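Local coordinates for SusD homolog (Bacteroides thetaiotaomicron, PDB 4MRU), which probably binds mucin O-glycans as a SusD-like outer-membrane lipoprotein with a helical, TPR-like fold, and also binds a metal ion, at residues Ala48-Ser53 / Asn426-Trp431; Asp123-Ile128 / Arg460-Pro465; Gly391-Ile396 / Lys441-Val446; Glu433-Gly438 / Val500-Lys505. One frame throughout, in Å; residues are numbered along the deposited sequence.

Contact 1 of 4, residues Ala48-Ser53 / Asn426-Trp431. With EDO (1,2-ethanediol), chain F.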
loop_
_atom_site.group_PDB
_atom_site.type_symbol
_atom_site.label_atom_id
_atom_site.label_comp_id
_atom_site.label_asym_id
_atom_site.label_seq_id
_atom_site.Cartn_x
_atom_site.Cartn_y
_atom_site.Cartn_z
ATOM N N ALA A 48 2.099 -9.109 5.099
ATOM C CA ALA A 48 1.366 -10.335 4.815
ATOM C C ALA A 48 0.040 -10.375 5.605
ATOM O O ALA A 48 -1.039 -10.500 5.042
ATOM C CB ALA A 48 2.234 -11.561 5.119
HETATM N N MSE A 49 0.155 -10.169 6.893
HETATM C CA MSE A 49 -1.025 -10.159 7.786
HETATM C C MSE A 49 -1.815 -8.874 7.658
HETATM O O MSE A 49 -3.030 -8.910 7.426
HETATM C CB MSE A 49 -0.543 -10.348 9.194
HETATM C CG MSE A 49 -0.033 -11.733 9.487
HETATM SE SE MSE A 49 0.419 -11.667 11.399
HETATM C CE MSE A 49 1.620 -13.229 11.559
ATOM N N CYS A 50 -1.184 -7.727 7.882
ATOM C CA CYS A 50 -1.953 -6.449 7.911
ATOM C C CYS A 50 -2.411 -5.945 6.500
ATOM O O CYS A 50 -3.606 -6.014 6.169
ATOM C CB CYS A 50 -1.144 -5.398 8.665
ATOM S SG CYS A 50 -1.975 -3.777 8.787
ATOM N N GLY A 51 -1.461 -5.511 5.648
ATOM C CA GLY A 51 -1.787 -5.078 4.308
ATOM C C GLY A 51 -2.529 -6.168 3.548
ATOM O O GLY A 51 -3.513 -5.913 2.863
ATOM N N GLY A 52 -2.045 -7.397 3.674
ATOM C CA GLY A 52 -2.618 -8.516 2.946
ATOM C C GLY A 52 -4.073 -8.762 3.256
ATOM O O GLY A 52 -4.902 -8.902 2.337
ATOM N N SER A 53 -4.411 -8.819 4.531
ATOM C CA SER A 53 -5.784 -9.070 4.918
ATOM C C SER A 53 -6.701 -7.878 4.591
ATOM O O SER A 53 -7.829 -8.056 4.143
ATOM C CB SER A 53 -5.904 -9.399 6.434
ATOM O OG SER A 53 -5.161 -10.554 6.754
ATOM N N ASN A 426 1.055 -4.770 -2.934
ATOM C CA ASN A 426 1.245 -3.597 -2.066
ATOM C C ASN A 426 -0.058 -3.318 -1.229
ATOM O O ASN A 426 -0.857 -2.414 -1.536
ATOM C CB ASN A 426 1.613 -2.404 -2.916
ATOM C CG ASN A 426 2.104 -1.196 -2.108
ATOM O OD1 ASN A 426 1.932 -1.096 -0.900
ATOM N ND2 ASN A 426 2.709 -0.272 -2.805
ATOM N N GLY A 427 -0.256 -4.117 -0.191
ATOM C CA GLY A 427 -1.514 -4.129 0.559
ATOM C C GLY A 427 -1.710 -2.882 1.378
ATOM O O GLY A 427 -2.839 -2.457 1.601
ATOM N N ILE A 428 -0.616 -2.284 1.874
ATOM C CA ILE A 428 -0.779 -1.103 2.725
ATOM C C ILE A 428 -1.344 0.023 1.845
ATOM O O ILE A 428 -2.324 0.686 2.202
ATOM C CB ILE A 428 0.498 -0.670 3.453
ATOM C CG1 ILE A 428 0.956 -1.746 4.464
ATOM C CG2 ILE A 428 0.283 0.661 4.191
ATOM C CD1 ILE A 428 0.003 -2.047 5.624
ATOM N N GLU A 429 -0.797 0.215 0.656
ATOM C CA GLU A 429 -1.338 1.265 -0.220
ATOM C C GLU A 429 -2.779 0.987 -0.647
ATOM O O GLU A 429 -3.598 1.905 -0.629
ATOM C CB GLU A 429 -0.487 1.443 -1.459
ATOM C CG GLU A 429 -1.013 2.500 -2.435
ATOM C CD GLU A 429 -1.056 3.915 -1.839
ATOM O OE1 GLU A 429 -0.439 4.198 -0.788
ATOM O OE2 GLU A 429 -1.752 4.761 -2.402
ATOM N N SER A 430 -3.093 -0.262 -1.013
ATOM C CA SER A 430 -4.438 -0.647 -1.411
ATOM C C SER A 430 -5.424 -0.533 -0.251
ATOM O O SER A 430 -6.575 -0.137 -0.412
ATOM C CB SER A 430 -4.425 -2.058 -1.976
ATOM O OG SER A 430 -3.875 -2.064 -3.272
ATOM N N TRP A 431 -4.957 -0.834 0.949
ATOM C CA TRP A 431 -5.810 -0.658 2.127
ATOM C C TRP A 431 -6.147 0.824 2.325
ATOM O O TRP A 431 -7.312 1.157 2.604
ATOM C CB TRP A 431 -5.142 -1.262 3.351
ATOM C CG TRP A 431 -5.897 -1.084 4.633
ATOM C CD1 TRP A 431 -7.236 -1.062 4.794
ATOM C CD2 TRP A 431 -5.331 -0.938 5.942
ATOM N NE1 TRP A 431 -7.566 -0.892 6.121
ATOM C CE2 TRP A 431 -6.420 -0.824 6.854
ATOM C CE3 TRP A 431 -4.022 -0.891 6.435
ATOM C CZ2 TRP A 431 -6.241 -0.673 8.228
ATOM C CZ3 TRP A 431 -3.836 -0.726 7.807
ATOM C CH2 TRP A 431 -4.947 -0.634 8.691
HETATM C C1 EDO F . 5.999 3.174 -1.035
HETATM O O1 EDO F . 4.925 3.228 -0.090
HETATM C C2 EDO F . 5.924 1.781 -1.554
HETATM O O2 EDO F . 4.662 1.734 -2.195
#
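The flat group of this contact is the W431 indole, whose six-membered ring is met obliquely by the sulfur of C50; Y54 and R435 also pack on the indole, the latter as a cation-pi partner, and NE1 is satisfied by M459 O. Around it two helices of the SusD-like, TPR-related fold, 40-54 and 427-437, cross glycine to glycine, the axes of their short segments approaching to 7.6 Å at 40°. G51 and G427 make this close approach possible, with CA atoms 3.9 Å apart; a beta carbon on either would collide with the other backbone. The carbonyl O of G51 rests 3.5 Å from CA of G427 in a CA-H...O contact. C50 SG, anti to its backbone N, comes 3.7 Å from W431 CZ3, a Cys sulfur-aromatic contact tilted 47° off the ring normal. I428 sends CD1 alongside G51, 3.8 Å from G51 CA. At the start of helix 427-437, N426 is the N-cap: its OD1 takes a weak bond from E429 N. The other end of the same amide, N426 ND2, donates to O2 of an ethanediol molecule at 2.9 Å.

Contact 2 of 4, residues Asp123-Ile128 / Arg460-Pro465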
loop_
_atom_site.group_PDB
_atom_site.type_symbol
_atom_site.label_atom_id
_atom_site.label_comp_id
_atom_site.label_asym_id
_atom_site.label_seq_id
_atom_site.Cartn_x
_atom_site.Cartn_y
_atom_site.Cartn_z
ATOM N N ASP A 123 -0.322 6.540 7.689
ATOM C CA ASP A 123 -1.560 6.051 7.057
ATOM C C ASP A 123 -2.179 4.873 7.800
ATOM O O ASP A 123 -3.410 4.735 7.826
ATOM C CB ASP A 123 -1.336 5.662 5.592
ATOM C CG ASP A 123 -1.243 6.873 4.666
ATOM O OD1 ASP A 123 -1.472 8.014 5.130
ATOM O OD2 ASP A 123 -0.907 6.659 3.489
ATOM N N ILE A 124 -1.347 4.050 8.435
ATOM C CA ILE A 124 -1.843 2.940 9.252
ATOM C C ILE A 124 -2.450 3.391 10.600
ATOM O O ILE A 124 -3.462 2.814 11.042
ATOM C CB ILE A 124 -0.712 1.926 9.495
ATOM C CG1 ILE A 124 -0.307 1.295 8.162
ATOM C CG2 ILE A 124 -1.129 0.846 10.479
ATOM C CD1 ILE A 124 1.065 0.648 8.240
ATOM N N TYR A 125 -1.863 4.392 11.245
ATOM C CA TYR A 125 -2.192 4.735 12.663
ATOM C C TYR A 125 -2.886 6.044 12.853
ATOM O O TYR A 125 -3.637 6.194 13.812
ATOM C CB TYR A 125 -0.921 4.759 13.515
ATOM C CG TYR A 125 -0.307 3.388 13.638
ATOM C CD1 TYR A 125 -0.767 2.479 14.577
ATOM C CD2 TYR A 125 0.717 3.004 12.830
ATOM C CE1 TYR A 125 -0.265 1.200 14.656
ATOM C CE2 TYR A 125 1.263 1.733 12.933
ATOM C CZ TYR A 125 0.777 0.842 13.848
ATOM O OH TYR A 125 1.352 -0.411 13.953
ATOM N N GLY A 126 -2.619 6.998 11.970
ATOM C CA GLY A 126 -3.024 8.375 12.210
ATOM C C GLY A 126 -1.856 9.158 12.805
ATOM O O GLY A 126 -0.739 9.189 12.230
ATOM N N PRO A 127 -2.054 9.714 14.004
ATOM C CA PRO A 127 -0.929 10.401 14.693
ATOM C C PRO A 127 0.183 9.448 15.002
ATOM O O PRO A 127 -0.081 8.293 15.397
ATOM C CB PRO A 127 -1.535 10.900 15.998
ATOM C CG PRO A 127 -2.991 10.966 15.690
ATOM C CD PRO A 127 -3.279 9.825 14.791
ATOM N N ILE A 128 1.404 9.911 14.724
ATOM C CA ILE A 128 2.635 9.200 14.960
ATOM C C ILE A 128 3.717 10.188 15.382
ATOM O O ILE A 128 3.675 11.368 15.014
ATOM C CB ILE A 128 3.187 8.458 13.706
ATOM C CG1 ILE A 128 3.398 9.397 12.521
ATOM C CG2 ILE A 128 2.264 7.336 13.248
ATOM C CD1 ILE A 128 4.365 8.818 11.510
ATOM N N ARG A 460 -10.237 0.403 10.011
ATOM C CA ARG A 460 -10.023 1.791 9.602
ATOM C C ARG A 460 -8.613 2.297 9.947
ATOM O O ARG A 460 -8.130 3.256 9.369
ATOM C CB ARG A 460 -11.096 2.664 10.255
ATOM C CG ARG A 460 -12.531 2.219 9.995
ATOM C CD ARG A 460 -12.821 1.811 8.552
ATOM N NE ARG A 460 -12.812 2.927 7.659
ATOM C CZ ARG A 460 -13.201 2.891 6.385
ATOM N NH1 ARG A 460 -13.593 1.761 5.804
ATOM N NH2 ARG A 460 -13.134 3.993 5.674
ATOM N N ARG A 461 -7.945 1.583 10.848
ATOM C CA ARG A 461 -6.596 1.827 11.243
ATOM C C ARG A 461 -6.135 0.668 12.127
ATOM O O ARG A 461 -6.933 -0.180 12.518
ATOM C CB ARG A 461 -6.486 3.135 12.018
ATOM C CG ARG A 461 -7.329 3.141 13.305
ATOM C CD ARG A 461 -7.228 4.454 14.043
ATOM N NE ARG A 461 -5.941 4.691 14.682
ATOM C CZ ARG A 461 -5.565 4.227 15.881
ATOM N NH1 ARG A 461 -6.355 3.442 16.604
ATOM N NH2 ARG A 461 -4.359 4.552 16.361
ATOM N N LEU A 462 -4.849 0.647 12.464
ATOM C CA LEU A 462 -4.304 -0.254 13.480
ATOM C C LEU A 462 -4.187 0.461 14.830
ATOM O O LEU A 462 -3.984 1.671 14.875
ATOM C CB LEU A 462 -2.906 -0.763 13.135
ATOM C CG LEU A 462 -2.730 -1.986 12.307
ATOM C CD1 LEU A 462 -1.252 -2.428 12.320
ATOM C CD2 LEU A 462 -3.646 -3.095 12.811
HETATM N N MSE A 463 -4.218 -0.327 15.893
HETATM C CA MSE A 463 -4.152 0.178 17.255
HETATM C C MSE A 463 -2.713 0.317 17.666
HETATM O O MSE A 463 -1.878 -0.429 17.202
HETATM C CB MSE A 463 -4.843 -0.776 18.235
HETATM C CG MSE A 463 -6.322 -0.901 17.907
HETATM SE SE MSE A 463 -6.594 -2.466 16.726
HETATM C CE MSE A 463 -6.427 -3.903 18.078
ATOM N N TYR A 464 -2.415 1.288 18.520
ATOM C CA TYR A 464 -1.037 1.501 18.980
ATOM C C TYR A 464 -0.563 0.316 19.800
ATOM O O TYR A 464 -1.361 -0.358 20.391
ATOM C CB TYR A 464 -0.926 2.760 19.806
ATOM C CG TYR A 464 -1.229 4.029 18.999
ATOM C CD1 TYR A 464 -0.479 4.368 17.883
ATOM C CD2 TYR A 464 -2.220 4.894 19.391
ATOM C CE1 TYR A 464 -0.710 5.556 17.179
ATOM C CE2 TYR A 464 -2.491 6.073 18.686
ATOM C CZ TYR A 464 -1.728 6.414 17.605
ATOM O OH TYR A 464 -2.015 7.600 16.955
ATOM N N PRO A 465 0.732 0.021 19.756
ATOM C CA PRO A 465 1.220 -1.177 20.452
ATOM C C PRO A 465 1.214 -0.983 21.955
ATOM O O PRO A 465 1.301 0.158 22.452
ATOM C CB PRO A 465 2.657 -1.342 19.922
ATOM C CG PRO A 465 3.055 -0.039 19.411
ATOM C CD PRO A 465 1.796 0.709 19.023
HETATM O O HOH W 1 0.580 -1.388 16.142
#
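Helix 104-125 gives way at G126, the first residue beyond it, whose positive phi calls for glycine, and the extended 460-465 segment runs past this end with its direction 60° from that of residues 124-127. L462 N donates to I124 O at 2.9 Å, nearly straight but from above the carbonyl plane. The next carbonyl, Y125 O, is gripped side-on by R461: NE at 2.9 Å and NH2 at 3.1 Å both reach this one oxygen, which lies in the guanidinium plane. A bend at chi3 (-71°) turns the arginine tip to it, while NH1 forms a salt bridge with D494. An alanine in place of R461 would probably leave Y125 O without this double grip at the helix end and would lose the ion pair to D494. Y464 OH donates to P127 O at 2.6 Å, a bond at the edge of its ring, and R461 NH2 lies over one face near the rim. The Y125 and Y464 rings are near parallel (10°) but slid apart, barely overlapping. L462 CB packs 3.6 Å from Y125 CE1, and I124 CG2 lies over a face of the Y125 ring; a water links Y125 OH to M463 O. Within the helical fold, helix 427-437 packs on I124 through I428 and W431, helix 473-486 touches P127, R461 and Y464, and helix 81-100 touches Y125 and P465.

Contact 3 of 4, residues Gly391-Ile396 / Lys441-Val446. With EDO (1,2-ethanediol), chain H.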
loop_
_atom_site.group_PDB
_atom_site.type_symbol
_atom_site.label_atom_id
_atom_site.label_comp_id
_atom_site.label_asym_id
_atom_site.label_seq_id
_atom_site.Cartn_x
_atom_site.Cartn_y
_atom_site.Cartn_z
ATOM N N GLY A 391 -21.742 -14.372 -2.256
ATOM C CA GLY A 391 -22.002 -13.597 -3.453
ATOM C C GLY A 391 -20.854 -12.701 -3.863
ATOM O O GLY A 391 -19.893 -12.500 -3.139
ATOM N N SER A 392 -20.950 -12.172 -5.071
ATOM C CA SER A 392 -19.958 -11.327 -5.616
ATOM C C SER A 392 -19.763 -10.064 -4.767
ATOM O O SER A 392 -20.707 -9.497 -4.293
ATOM C CB SER A 392 -20.402 -10.904 -7.028
ATOM O OG SER A 392 -19.462 -9.998 -7.526
ATOM N N PRO A 393 -18.530 -9.546 -4.683
ATOM C CA PRO A 393 -18.281 -8.319 -3.930
ATOM C C PRO A 393 -18.731 -7.032 -4.628
ATOM O O PRO A 393 -18.922 -6.020 -3.946
ATOM C CB PRO A 393 -16.757 -8.301 -3.785
ATOM C CG PRO A 393 -16.261 -9.093 -4.950
ATOM C CD PRO A 393 -17.286 -10.159 -5.176
ATOM N N ALA A 394 -18.879 -7.063 -5.963
ATOM C CA ALA A 394 -19.162 -5.845 -6.742
ATOM C C ALA A 394 -19.690 -6.183 -8.102
ATOM O O ALA A 394 -19.548 -7.326 -8.573
ATOM C CB ALA A 394 -17.889 -5.005 -6.872
ATOM N N ASN A 395 -20.254 -5.197 -8.785
ATOM C CA ASN A 395 -20.647 -5.416 -10.175
ATOM C C ASN A 395 -19.862 -4.533 -11.150
ATOM O O ASN A 395 -20.084 -4.606 -12.335
ATOM C CB ASN A 395 -22.152 -5.241 -10.334
ATOM C CG ASN A 395 -22.596 -3.806 -10.225
ATOM O OD1 ASN A 395 -21.828 -2.894 -9.893
ATOM N ND2 ASN A 395 -23.854 -3.589 -10.546
ATOM N N ILE A 396 -18.886 -3.790 -10.649
ATOM C CA ILE A 396 -18.060 -2.902 -11.465
ATOM C C ILE A 396 -17.349 -3.635 -12.607
ATOM O O ILE A 396 -16.705 -4.652 -12.421
ATOM C CB ILE A 396 -17.008 -2.118 -10.618
ATOM C CG1 ILE A 396 -16.328 -0.982 -11.432
ATOM C CG2 ILE A 396 -15.953 -3.044 -10.024
ATOM C CD1 ILE A 396 -17.272 0.120 -11.858
ATOM N N LYS A 441 -14.845 -2.571 -3.511
ATOM C CA LYS A 441 -15.670 -3.228 -2.548
ATOM C C LYS A 441 -15.105 -4.631 -2.308
ATOM O O LYS A 441 -14.761 -5.331 -3.229
ATOM C CB LYS A 441 -17.118 -3.299 -3.010
ATOM C CG LYS A 441 -17.711 -1.917 -3.301
ATOM C CD LYS A 441 -19.085 -2.140 -3.936
ATOM C CE LYS A 441 -19.763 -0.839 -4.266
ATOM N NZ LYS A 441 -20.997 -1.131 -5.054
ATOM N N LEU A 442 -14.960 -4.974 -1.028
ATOM C CA LEU A 442 -14.414 -6.239 -0.607
ATOM C C LEU A 442 -15.451 -7.063 0.174
ATOM O O LEU A 442 -16.424 -6.531 0.727
ATOM C CB LEU A 442 -13.235 -5.984 0.306
ATOM C CG LEU A 442 -12.076 -5.184 -0.255
ATOM C CD1 LEU A 442 -11.063 -4.843 0.866
ATOM C CD2 LEU A 442 -11.445 -5.964 -1.392
ATOM N N LEU A 443 -15.201 -8.362 0.278
ATOM C CA LEU A 443 -16.047 -9.263 0.993
ATOM C C LEU A 443 -15.897 -9.049 2.489
ATOM O O LEU A 443 -14.757 -8.927 3.005
ATOM C CB LEU A 443 -15.695 -10.720 0.644
ATOM C CG LEU A 443 -15.881 -11.153 -0.812
ATOM C CD1 LEU A 443 -15.473 -12.606 -1.021
ATOM C CD2 LEU A 443 -17.320 -10.985 -1.230
ATOM N N PRO A 444 -17.018 -9.088 3.209
ATOM C CA PRO A 444 -16.909 -8.877 4.661
ATOM C C PRO A 444 -16.246 -10.079 5.336
ATOM O O PRO A 444 -16.327 -11.190 4.834
ATOM C CB PRO A 444 -18.363 -8.727 5.103
ATOM C CG PRO A 444 -19.134 -9.546 4.124
ATOM C CD PRO A 444 -18.410 -9.309 2.793
ATOM N N VAL A 445 -15.590 -9.849 6.469
ATOM C CA VAL A 445 -15.071 -10.946 7.253
ATOM C C VAL A 445 -16.262 -11.787 7.760
ATOM O O VAL A 445 -17.381 -11.286 7.908
ATOM C CB VAL A 445 -14.190 -10.514 8.452
ATOM C CG1 VAL A 445 -13.007 -9.693 7.975
ATOM C CG2 VAL A 445 -15.012 -9.736 9.480
ATOM N N VAL A 446 -15.989 -13.059 8.038
ATOM C CA VAL A 446 -16.965 -13.918 8.677
ATOM C C VAL A 446 -16.933 -13.805 10.202
ATOM O O VAL A 446 -17.951 -13.617 10.849
ATOM C CB VAL A 446 -16.719 -15.372 8.237
ATOM C CG1 VAL A 446 -17.713 -16.275 8.919
ATOM C CG2 VAL A 446 -16.802 -15.444 6.705
HETATM C C1 EDO H . -16.004 -4.242 4.330
HETATM O O1 EDO H . -15.156 -3.857 3.252
HETATM C C2 EDO H . -17.409 -4.473 3.809
HETATM O O2 EDO H . -17.477 -5.700 3.095
HETATM O O HOH W 2 -18.815 -6.165 -0.957
HETATM O O HOH W 3 -20.029 -2.446 -7.700
#
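L443 places CG anti to its carbonyl carbon (chi1 -63°) and K441 does the same (chi1 -58°) before running on fully extended, so the leucine reaches the P393 ring while the lysine stretches along the neighbouring backbone. Here two loops of the helical SusD-like fold run nearly antiparallel at the protein surface, one preceding helix 408-423 and the other following helix 427-437. L443 CD2 is the busiest atom: it lies 3.7 Å from P393 CB, the two side chains crossing obliquely, and 3.5 Å from G391 O. P393 CB also sits 3.6 Å from K441 O, whose polar partner is Y267 OH of helix 262-270. P393 O in turn comes 3.4 Å from K441 CB, and the CB of A394 lies loosely beside the lysine chain. Two waters bridge the loops. One donates to both P393 O and L442 O; the other accepts from N395 N and, at 3.1 Å, from K441 NZ. L442 O takes a further bond from O2 of an ethanediol molecule at 2.7 Å. Helix 262-270 underlies both loops: Y267 packs on P393 and A394, and D263 accepts from L443 N. The direct apolar touching is thus limited to a few carbons and the polar links between the loops run through water, consistent with a pairing at the surface.

Contact 4 of 4, residues Glu433-Gly438 / Val500-Lys505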
loop_
_atom_site.group_PDB
_atom_site.type_symbol
_atom_site.label_atom_id
_atom_site.label_comp_id
_atom_site.label_asym_id
_atom_site.label_seq_id
_atom_site.Cartn_x
_atom_site.Cartn_y
_atom_site.Cartn_z
ATOM N N GLU A 433 -6.159 3.163 0.112
ATOM C CA GLU A 433 -7.054 3.630 -0.930
ATOM C C GLU A 433 -8.487 3.102 -0.780
ATOM O O GLU A 433 -9.451 3.759 -1.193
ATOM C CB GLU A 433 -6.458 3.267 -2.297
ATOM C CG GLU A 433 -5.234 4.140 -2.597
ATOM C CD GLU A 433 -5.636 5.599 -2.706
ATOM O OE1 GLU A 433 -6.037 5.964 -3.826
ATOM O OE2 GLU A 433 -5.640 6.338 -1.667
ATOM N N HIS A 434 -8.609 1.906 -0.241
ATOM C CA HIS A 434 -9.897 1.301 0.061
ATOM C C HIS A 434 -10.590 2.062 1.184
ATOM O O HIS A 434 -11.758 2.407 1.086
ATOM C CB HIS A 434 -9.778 -0.213 0.405
ATOM C CG HIS A 434 -11.056 -0.799 0.925
ATOM N ND1 HIS A 434 -12.081 -1.209 0.101
ATOM C CD2 HIS A 434 -11.527 -0.920 2.188
ATOM C CE1 HIS A 434 -13.119 -1.571 0.830
ATOM N NE2 HIS A 434 -12.799 -1.443 2.101
ATOM N N ARG A 435 -9.855 2.388 2.226
ATOM C CA ARG A 435 -10.402 3.268 3.263
ATOM C C ARG A 435 -10.852 4.657 2.734
ATOM O O ARG A 435 -11.909 5.183 3.110
ATOM C CB ARG A 435 -9.388 3.425 4.388
ATOM C CG ARG A 435 -9.215 2.144 5.191
ATOM C CD ARG A 435 -8.195 2.339 6.317
ATOM N NE ARG A 435 -6.842 2.376 5.796
ATOM C CZ ARG A 435 -5.780 2.865 6.443
ATOM N NH1 ARG A 435 -5.914 3.390 7.639
ATOM N NH2 ARG A 435 -4.587 2.858 5.849
ATOM N N ARG A 436 -10.036 5.251 1.900
ATOM C CA ARG A 436 -10.280 6.604 1.418
ATOM C C ARG A 436 -11.515 6.661 0.531
ATOM O O ARG A 436 -12.373 7.541 0.690
ATOM C CB ARG A 436 -9.086 7.116 0.619
ATOM C CG ARG A 436 -9.281 8.568 0.131
ATOM C CD ARG A 436 -7.998 9.144 -0.444
ATOM N NE ARG A 436 -7.607 8.463 -1.668
ATOM C CZ ARG A 436 -8.031 8.771 -2.893
ATOM N NH1 ARG A 436 -8.857 9.777 -3.090
ATOM N NH2 ARG A 436 -7.637 8.037 -3.935
ATOM N N THR A 437 -11.574 5.740 -0.434
ATOM C CA THR A 437 -12.559 5.834 -1.498
ATOM C C THR A 437 -13.704 4.891 -1.360
ATOM O O THR A 437 -14.715 5.088 -2.020
ATOM C CB THR A 437 -11.907 5.546 -2.883
ATOM O OG1 THR A 437 -11.543 4.165 -2.975
ATOM C CG2 THR A 437 -10.685 6.419 -3.102
ATOM N N GLY A 438 -13.536 3.807 -0.598
ATOM C CA GLY A 438 -14.570 2.764 -0.473
ATOM C C GLY A 438 -14.408 1.668 -1.508
ATOM O O GLY A 438 -15.127 0.686 -1.505
ATOM N N VAL A 500 -8.772 7.610 10.700
ATOM C CA VAL A 500 -7.663 8.563 10.631
ATOM C C VAL A 500 -8.148 9.848 9.951
ATOM O O VAL A 500 -9.166 9.841 9.251
ATOM C CB VAL A 500 -6.396 7.985 9.920
ATOM C CG1 VAL A 500 -5.973 6.643 10.571
ATOM C CG2 VAL A 500 -6.620 7.803 8.454
ATOM N N TRP A 501 -7.348 10.913 10.087
ATOM C CA TRP A 501 -7.785 12.251 9.659
ATOM C C TRP A 501 -8.200 12.339 8.187
ATOM O O TRP A 501 -9.186 12.984 7.888
ATOM C CB TRP A 501 -6.686 13.288 9.976
ATOM C CG TRP A 501 -6.910 14.630 9.343
ATOM C CD1 TRP A 501 -7.823 15.568 9.698
ATOM C CD2 TRP A 501 -6.172 15.174 8.253
ATOM N NE1 TRP A 501 -7.713 16.672 8.878
ATOM C CE2 TRP A 501 -6.721 16.430 7.962
ATOM C CE3 TRP A 501 -5.105 14.711 7.477
ATOM C CZ2 TRP A 501 -6.211 17.244 6.956
ATOM C CZ3 TRP A 501 -4.622 15.520 6.442
ATOM C CH2 TRP A 501 -5.171 16.772 6.219
ATOM N N TRP A 502 -7.492 11.716 7.260
ATOM C CA TRP A 502 -7.882 11.858 5.854
ATOM C C TRP A 502 -9.111 11.005 5.453
ATOM O O TRP A 502 -9.592 11.169 4.350
ATOM C CB TRP A 502 -6.723 11.573 4.882
ATOM C CG TRP A 502 -5.911 10.286 5.061
ATOM C CD1 TRP A 502 -4.630 10.215 5.451
ATOM C CD2 TRP A 502 -6.308 8.940 4.770
ATOM N NE1 TRP A 502 -4.198 8.932 5.465
ATOM C CE2 TRP A 502 -5.230 8.119 5.077
ATOM C CE3 TRP A 502 -7.486 8.357 4.339
ATOM C CZ2 TRP A 502 -5.264 6.752 4.928
ATOM C CZ3 TRP A 502 -7.530 6.972 4.194
ATOM C CH2 TRP A 502 -6.436 6.191 4.513
ATOM N N ASP A 503 -9.553 10.083 6.314
ATOM C CA ASP A 503 -10.631 9.143 5.988
ATOM C C ASP A 503 -11.947 9.798 6.318
ATOM O O ASP A 503 -12.524 9.621 7.430
ATOM C CB ASP A 503 -10.424 7.820 6.743
ATOM C CG ASP A 503 -11.486 6.782 6.448
ATOM O OD1 ASP A 503 -12.374 7.071 5.605
ATOM O OD2 ASP A 503 -11.423 5.689 7.081
ATOM N N ARG A 504 -12.397 10.637 5.391
ATOM C CA ARG A 504 -13.551 11.518 5.648
ATOM C C ARG A 504 -14.636 11.398 4.598
ATOM O O ARG A 504 -15.629 12.074 4.678
ATOM C CB ARG A 504 -13.097 12.978 5.699
ATOM C CG ARG A 504 -11.921 13.252 6.616
ATOM C CD ARG A 504 -11.728 14.759 6.870
ATOM N NE ARG A 504 -12.522 15.199 8.024
ATOM C CZ ARG A 504 -12.150 15.069 9.301
ATOM N NH1 ARG A 504 -10.998 14.494 9.638
ATOM N NH2 ARG A 504 -12.945 15.476 10.249
ATOM N N LYS A 505 -14.466 10.557 3.589
ATOM C CA LYS A 505 -15.524 10.414 2.581
ATOM C C LYS A 505 -16.889 10.043 3.236
ATOM O O LYS A 505 -16.950 9.115 4.028
ATOM C CB LYS A 505 -15.122 9.369 1.558
ATOM C CG LYS A 505 -16.105 9.250 0.409
ATOM C CD LYS A 505 -15.710 8.182 -0.590
ATOM C CE LYS A 505 -16.734 8.169 -1.704
ATOM N NZ LYS A 505 -16.415 7.194 -2.755
HETATM O O HOH W 4 -12.403 8.662 3.301
#
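The carbonyl oxygen of E433 is gripped twice, by T437 N at 3.0 Å and by T437 OG1 at 2.8 Å, which fastens the last turn of helix 427-437 from within. The carboxylate of the same E433 meets R436 side-on, NH2 to OE1 at 2.6 Å and NE to OE2, each on a syn lone pair and with both oxygens close to the guanidinium plane. Past this end, where G438 leaves the helix with positive phi, the C-terminal 500-505 segment crosses as a type I turn, V500 to D503, followed by an inverse gamma turn centred on D503. K505, with CG anti to the backbone N and the chain extended beyond it, lies along the final carbonyls: its CB passes R436 O and its NZ donates to T437 O at 2.8 Å, with E409 as salt-bridge partner. An alanine in place of K505 would probably cost the helix end this bond and the ion pair to E409. A water donates to R436 O and to D503 OD1 and accepts from K505 N, joining helix and turn. W502 CH2 stands 3.9 Å from R435 CZ, centred over one guanidinium face with the planes 66° apart, while V500 CG2 covers a face of the indole. The W502 CZ3 corner meets R436 N and CB. R435 NH1 donates to R460 O and D123 O, W502 NE1 donates to D123, and D503 pairs with R460. The ammonium and the bridging water thus meet carbonyls at the negative end of the helix dipole, which would be expected to favour the lysine's charged form.

How the contacts relate
Following the chain from the N terminus, helix 40-54 opens contact 1, which closes a loop of 372 residues when the start of helix 427-437 reaches it. Contact 2 opens inside that loop, at the end of helix 104-125, and closes after it at 460-465, so the two cross; they touch where I428 and W431 meet I124 and the 461-462 backbone. Contact 3 is nested within contact 2's loop yet crosses contacts 1 and 4, joining surface loops about 17 Å from contact 1, centre to centre. Contact 4, in series after contact 1 on the same helix, brings in the C-terminal segment, crosses contact 2 and touches it through the R460-D503 salt bridge.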